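PDB 4OH1: L-iditol 2-dehydrogenase from Clostridium scindens, which probably catalyses the zinc- and NAD+-dependent oxidation of L-iditol and related polyols. Local coordinates for residues 101-106 with 298-303; 154-159 with 307-312. All coordinates share one frame; numbering follows the deposited sequence.

Overall arrangement
The two contacts lie about 14 Å apart, centre to centre, and both tie the region around the zinc sites to the polypeptide that follows strand 294-297. Contact 1 joins residues 101-106 of the GroES-like domain to the loop 298-303 through direct packing of Gln300 and through bridging waters; contact 2 packs the start of helix 156-168 against helix 305-311, which comes next in the chain. They meet at the zinc site of His74, Glu75 and Glu157: Tyr102 CE1 of contact 1 is 3.7 Å from Glu157 OE2 of contact 2, and the Tyr102 side chain is about 6 Å from that zinc. Cys106 of contact 1 belongs to the other, four-cysteine zinc site.

Contact 1: 101-106 with 298-303; sequences NYAKYC and MIQGAW. With ZN (zinc ion), chain C.
Gln300 reaches from its loop toward Tyr102, Ala103 and Tyr105. Its CB, 4.0 Å from Tyr102 OH, begins the approach. CG lies anti to the carbonyl carbon (chi1 -73°) and makes the closest contact, 3.3 Å from Tyr102 OH; beyond it the chain is extended. CD also lies near that hydroxyl, with the amide and phenol planes 62° apart. At the tip, OE1 is 3.9 Å from Ala103 CB and faces the edge of the Tyr105 ring.

No direct hydrogen bond crosses the contact; waters make the polar links. One water lies in the plane of the Tyr105 ring, accepts from Tyr105 OH and donates to both Gln300 OE1 (2.6 Å from the water) and Gly301 O. Another accepts a hydrogen bond from Tyr102 OH at 2.8 Å and donates to Gln300 O. A third donates to Tyr105 OH and accepts from Trp303 N. Within 101-106, Asn101 OD1 accepts from Ala103 N in an Asx turn.

This water-mediated junction joins the GroES-like domain, whose four-cysteine zinc lobe holds Cys106, Cys109, Cys112 and Cys120, to the loop after 294-297, the last strand of the parallel Rossmann-type sheet. Strand 103-104 pairs with 124-125, whose Tyr125 touches Tyr102 and Gln300. Tyr102 stacks edge-to-face with His74 beside the other zinc, and Met298 rests on Val161, Ser164 and Ser165 of helix 156-168.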
loop_
_atom_site.group_PDB
_atom_site.type_symbol
_atom_site.label_atom_id
_atom_site.label_comp_id
_atom_site.label_asym_id
_atom_site.label_seq_id
_atom_site.Cartn_x
_atom_site.Cartn_y
_atom_site.Cartn_z
ATOM N N ASN A 101 -25.776 4.809 9.620
ATOM C CA ASN A 101 -25.139 5.392 8.473
ATOM C C ASN A 101 -26.229 5.895 7.517
ATOM O O ASN A 101 -26.988 5.108 7.023
ATOM C CB ASN A 101 -24.273 4.325 7.809
ATOM C CG ASN A 101 -23.566 4.817 6.574
ATOM O OD1 ASN A 101 -23.600 5.994 6.228
ATOM N ND2 ASN A 101 -22.889 3.908 5.899
ATOM N N TYR A 102 -26.281 7.200 7.254
ATOM C CA TYR A 102 -27.298 7.802 6.433
ATOM C C TYR A 102 -27.272 7.214 5.037
ATOM O O TYR A 102 -28.289 7.236 4.338
ATOM C CB TYR A 102 -27.106 9.350 6.354
ATOM C CG TYR A 102 -25.803 9.761 5.652
ATOM C CD1 TYR A 102 -24.609 9.875 6.359
ATOM C CD2 TYR A 102 -25.758 9.955 4.302
ATOM C CE1 TYR A 102 -23.412 10.210 5.724
ATOM C CE2 TYR A 102 -24.567 10.279 3.650
ATOM C CZ TYR A 102 -23.403 10.411 4.369
ATOM O OH TYR A 102 -22.210 10.697 3.728
ATOM N N ALA A 103 -26.117 6.732 4.590
ATOM C CA ALA A 103 -25.950 6.372 3.170
ATOM C C ALA A 103 -26.416 4.936 2.934
ATOM O O ALA A 103 -26.027 4.051 3.662
ATOM C CB ALA A 103 -24.475 6.524 2.759
ATOM N N LYS A 104 -27.255 4.730 1.920
ATOM C CA LYS A 104 -27.737 3.416 1.523
ATOM C C LYS A 104 -27.109 2.995 0.192
ATOM O O LYS A 104 -27.422 3.548 -0.866
ATOM C CB LYS A 104 -29.253 3.436 1.380
ATOM C CG LYS A 104 -29.887 2.080 0.964
ATOM C CD LYS A 104 -29.512 0.997 1.916
ATOM C CE LYS A 104 -30.305 -0.248 1.730
ATOM N NZ LYS A 104 -30.030 -0.821 0.411
ATOM N N TYR A 105 -26.262 1.971 0.252
ATOM C CA TYR A 105 -25.620 1.454 -0.947
ATOM C C TYR A 105 -26.545 0.439 -1.655
ATOM O O TYR A 105 -27.244 -0.311 -0.993
ATOM C CB TYR A 105 -24.305 0.778 -0.541
ATOM C CG TYR A 105 -23.507 1.631 0.412
ATOM C CD1 TYR A 105 -23.204 2.959 0.089
ATOM C CD2 TYR A 105 -23.076 1.137 1.636
ATOM C CE1 TYR A 105 -22.492 3.779 0.964
ATOM C CE2 TYR A 105 -22.341 1.952 2.531
ATOM C CZ TYR A 105 -22.049 3.272 2.173
ATOM O OH TYR A 105 -21.330 4.114 2.994
ATOM N N CYS A 106 -26.543 0.401 -2.981
ATOM C CA CYS A 106 -27.486 -0.463 -3.693
ATOM C C CYS A 106 -26.948 -1.888 -3.797
ATOM O O CYS A 106 -27.709 -2.841 -4.020
ATOM C CB CYS A 106 -27.766 0.097 -5.089
ATOM S SG CYS A 106 -26.488 -0.277 -6.285
HETATM N N MSE A 298 -11.653 13.619 -1.210
HETATM C CA MSE A 298 -12.248 12.706 -0.224
HETATM C C MSE A 298 -13.797 12.863 -0.262
HETATM O O MSE A 298 -14.332 13.925 0.114
HETATM C CB MSE A 298 -11.694 13.044 1.173
HETATM C CG MSE A 298 -11.389 11.819 2.073
HETATM SE SE MSE A 298 -13.019 10.843 2.403
HETATM C CE MSE A 298 -13.802 12.161 3.670
ATOM N N ILE A 299 -14.505 11.829 -0.735
ATOM C CA ILE A 299 -15.985 11.796 -0.587
ATOM C C ILE A 299 -16.556 10.624 0.255
ATOM O O ILE A 299 -16.467 9.435 -0.105
ATOM C CB ILE A 299 -16.784 11.885 -1.938
ATOM C CG1 ILE A 299 -18.309 12.099 -1.608
ATOM C CG2 ILE A 299 -16.448 10.669 -2.866
ATOM C CD1 ILE A 299 -19.155 13.004 -2.528
ATOM N N GLN A 300 -17.145 11.030 1.381
ATOM C CA GLN A 300 -17.955 10.199 2.302
ATOM C C GLN A 300 -17.147 9.264 3.175
ATOM O O GLN A 300 -17.438 9.181 4.363
ATOM C CB GLN A 300 -19.061 9.397 1.593
ATOM C CG GLN A 300 -20.231 10.219 1.111
ATOM C CD GLN A 300 -21.374 9.359 0.564
ATOM O OE1 GLN A 300 -21.486 8.157 0.866
ATOM N NE2 GLN A 300 -22.214 9.972 -0.255
ATOM N N GLY A 301 -16.154 8.582 2.610
ATOM C CA GLY A 301 -15.525 7.453 3.306
ATOM C C GLY A 301 -16.320 6.159 2.982
ATOM O O GLY A 301 -17.508 6.214 2.572
ATOM N N ALA A 302 -15.672 5.009 3.140
ATOM C CA ALA A 302 -16.258 3.704 2.866
ATOM C C ALA A 302 -15.787 2.713 3.888
ATOM O O ALA A 302 -14.581 2.667 4.152
ATOM C CB ALA A 302 -15.791 3.189 1.518
ATOM N N TRP A 303 -16.698 1.876 4.398
ATOM C CA TRP A 303 -16.337 0.850 5.355
ATOM C C TRP A 303 -15.703 1.363 6.638
ATOM O O TRP A 303 -14.907 0.676 7.210
ATOM C CB TRP A 303 -15.359 -0.135 4.723
ATOM C CG TRP A 303 -15.808 -0.604 3.351
ATOM C CD1 TRP A 303 -15.089 -0.519 2.206
ATOM C CD2 TRP A 303 -17.060 -1.245 2.992
ATOM N NE1 TRP A 303 -15.809 -1.048 1.156
ATOM C CE2 TRP A 303 -17.009 -1.518 1.617
ATOM C CE3 TRP A 303 -18.207 -1.616 3.700
ATOM C CZ2 TRP A 303 -18.065 -2.119 0.931
ATOM C CZ3 TRP A 303 -19.273 -2.196 3.003
ATOM C CH2 TRP A 303 -19.181 -2.444 1.647
HETATM ZN ZN ZN C . -24.432 0.846 -5.892
HETATM O O HOH W 1 -20.053 10.428 5.424
HETATM O O HOH W 2 -19.205 2.377 4.634
HETATM O O HOH W 3 -20.312 6.490 2.523
#

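Contact 2: 154-159 with 307-312; sequences ALVEPL and KSIRMI. With ZN (zinc ion), chain B.
Ser308 OG donates a 2.9 Å hydrogen bond to Val156 O, the only hydrogen bond between 154-159 and 307-312. The hydroxyl lies in the carbonyl plane, on a lone pair, with a C=O...O angle of 124°. OG stands anti to the Ser308 backbone N (chi1 178°), which carries it across to the neighbouring helix. Carbon atoms of two residues of helix 156-168 flank the hydroxyl: Val156 CG1 is 3.5 Å from OG, and Leu159 CB lies 3.4 Å from the same oxygen.

Apolar side chains extend the contact around this bond. Val156 CG2 meets Ile309 CG1 at 3.9 Å, the two side chains crossing obliquely, whereas Val156 and Ile312 cross at about a right angle. Ile312 CD1 touches both Val156 CG2 and Leu159 CD2, the latter at 3.8 Å, and Leu159 CD2 also packs on Met311 CB.

Glu157 follows Val156 in sequence, but its CA-CB bond points away from 307-312. Its chain bends at chi2 (-82°), and OE1 binds the zinc at 2.1 Å, whose other ligands include His74, Glu75 and two waters. This is thus a helix-helix contact behind a zinc ligand, and such a His/Glu site is consistent with the polyol dehydrogenase branch of the family.

Farther along helix 156-168, a Lys307-Glu167 salt bridge makes a second link. Helix 184-194 adds Leu192 against both Leu159 and Met311, Phe317 touches Leu155 and Ile312, and strand 75-83 borders the metal side through Glu75 against Pro158.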
loop_
_atom_site.group_PDB
_atom_site.type_symbol
_atom_site.label_atom_id
_atom_site.label_comp_id
_atom_site.label_asym_id
_atom_site.label_seq_id
_atom_site.Cartn_x
_atom_site.Cartn_y
_atom_site.Cartn_z
ATOM N N ALA A 154 -22.988 9.678 19.022
ATOM C CA ALA A 154 -23.605 10.508 18.017
ATOM C C ALA A 154 -22.557 11.069 17.028
ATOM O O ALA A 154 -22.890 11.495 15.933
ATOM C CB ALA A 154 -24.313 11.659 18.671
ATOM N N LEU A 155 -21.302 11.134 17.448
ATOM C CA LEU A 155 -20.246 11.653 16.562
ATOM C C LEU A 155 -19.588 10.579 15.756
ATOM O O LEU A 155 -18.591 10.874 15.124
ATOM C CB LEU A 155 -19.183 12.455 17.327
ATOM C CG LEU A 155 -19.659 13.907 17.432
ATOM C CD1 LEU A 155 -21.064 14.068 18.038
ATOM C CD2 LEU A 155 -18.667 14.588 18.315
ATOM N N VAL A 156 -20.125 9.359 15.728
ATOM C CA VAL A 156 -19.537 8.318 14.898
ATOM C C VAL A 156 -19.385 8.677 13.448
ATOM O O VAL A 156 -18.325 8.338 12.815
ATOM C CB VAL A 156 -20.243 6.958 15.037
ATOM C CG1 VAL A 156 -19.843 6.002 13.946
ATOM C CG2 VAL A 156 -19.896 6.316 16.376
ATOM N N GLU A 157 -20.370 9.346 12.867
ATOM C CA GLU A 157 -20.319 9.581 11.417
ATOM C C GLU A 157 -19.260 10.636 11.095
ATOM O O GLU A 157 -18.478 10.459 10.174
ATOM C CB GLU A 157 -21.674 9.960 10.809
ATOM C CG GLU A 157 -21.654 10.168 9.243
ATOM C CD GLU A 157 -21.172 11.542 8.830
ATOM O OE1 GLU A 157 -21.249 12.456 9.680
ATOM O OE2 GLU A 157 -20.648 11.724 7.700
ATOM N N PRO A 158 -19.237 11.741 11.815
ATOM C CA PRO A 158 -18.166 12.660 11.455
ATOM C C PRO A 158 -16.755 12.095 11.724
ATOM O O PRO A 158 -15.842 12.399 10.962
ATOM C CB PRO A 158 -18.446 13.900 12.277
ATOM C CG PRO A 158 -19.397 13.519 13.273
ATOM C CD PRO A 158 -20.181 12.362 12.719
ATOM N N LEU A 159 -16.598 11.255 12.746
ATOM C CA LEU A 159 -15.321 10.538 12.952
ATOM C C LEU A 159 -14.956 9.693 11.753
ATOM O O LEU A 159 -13.777 9.641 11.398
ATOM C CB LEU A 159 -15.313 9.729 14.222
ATOM C CG LEU A 159 -13.968 9.214 14.721
ATOM C CD1 LEU A 159 -13.014 10.414 15.123
ATOM C CD2 LEU A 159 -14.202 8.363 15.905
ATOM N N LYS A 307 -14.838 0.637 12.494
ATOM C CA LYS A 307 -13.580 1.303 12.920
ATOM C C LYS A 307 -13.815 2.511 13.808
ATOM O O LYS A 307 -13.279 2.684 14.933
ATOM C CB LYS A 307 -12.778 1.652 11.665
ATOM C CG LYS A 307 -11.414 2.253 11.946
ATOM C CD LYS A 307 -10.785 2.835 10.747
ATOM C CE LYS A 307 -10.466 1.796 9.715
ATOM N NZ LYS A 307 -10.202 2.471 8.456
ATOM N N SER A 308 -14.667 3.355 13.324
ATOM C CA SER A 308 -15.013 4.546 14.057
ATOM C C SER A 308 -15.632 4.245 15.390
ATOM O O SER A 308 -15.329 4.875 16.436
ATOM C CB SER A 308 -15.958 5.372 13.184
ATOM O OG SER A 308 -16.364 6.530 13.865
ATOM N N ILE A 309 -16.526 3.272 15.392
ATOM C CA ILE A 309 -17.126 2.835 16.644
ATOM C C ILE A 309 -16.066 2.325 17.590
ATOM O O ILE A 309 -16.091 2.665 18.781
ATOM C CB ILE A 309 -18.184 1.787 16.356
ATOM C CG1 ILE A 309 -19.386 2.462 15.687
ATOM C CG2 ILE A 309 -18.579 1.095 17.598
ATOM C CD1 ILE A 309 -20.396 1.519 15.094
ATOM N N ARG A 310 -15.071 1.584 17.076
ATOM C CA ARG A 310 -13.960 1.110 17.959
ATOM C C ARG A 310 -13.062 2.220 18.503
ATOM O O ARG A 310 -12.506 2.081 19.582
ATOM C CB ARG A 310 -13.126 0.073 17.280
ATOM C CG ARG A 310 -13.865 -1.221 17.088
ATOM C CD ARG A 310 -12.917 -2.316 16.665
ATOM N NE ARG A 310 -12.350 -2.094 15.348
ATOM C CZ ARG A 310 -12.962 -2.411 14.218
ATOM N NH1 ARG A 310 -14.157 -2.971 14.270
ATOM N NH2 ARG A 310 -12.400 -2.196 13.038
HETATM N N MSE A 311 -12.965 3.332 17.773
HETATM C CA MSE A 311 -12.136 4.485 18.166
HETATM C C MSE A 311 -12.755 5.404 19.216
HETATM O O MSE A 311 -12.072 6.142 19.959
HETATM C CB MSE A 311 -11.852 5.332 16.961
HETATM C CG MSE A 311 -10.933 4.667 15.965
HETATM SE SE MSE A 311 -9.144 4.258 16.726
HETATM C CE MSE A 311 -8.436 5.989 17.326
ATOM N N ILE A 312 -14.059 5.398 19.272
ATOM C CA ILE A 312 -14.745 6.311 20.188
ATOM C C ILE A 312 -14.133 6.271 21.565
ATOM O O ILE A 312 -13.811 7.335 22.068
ATOM C CB ILE A 312 -16.264 6.091 20.256
ATOM C CG1 ILE A 312 -16.939 6.341 18.904
ATOM C CG2 ILE A 312 -16.889 6.946 21.323
ATOM C CD1 ILE A 312 -16.990 7.763 18.485
HETATM ZN ZN ZN B . -21.456 14.510 9.306
HETATM O O HOH W 4 -20.863 14.080 7.033
HETATM O O HOH W 5 -19.181 15.202 9.058
#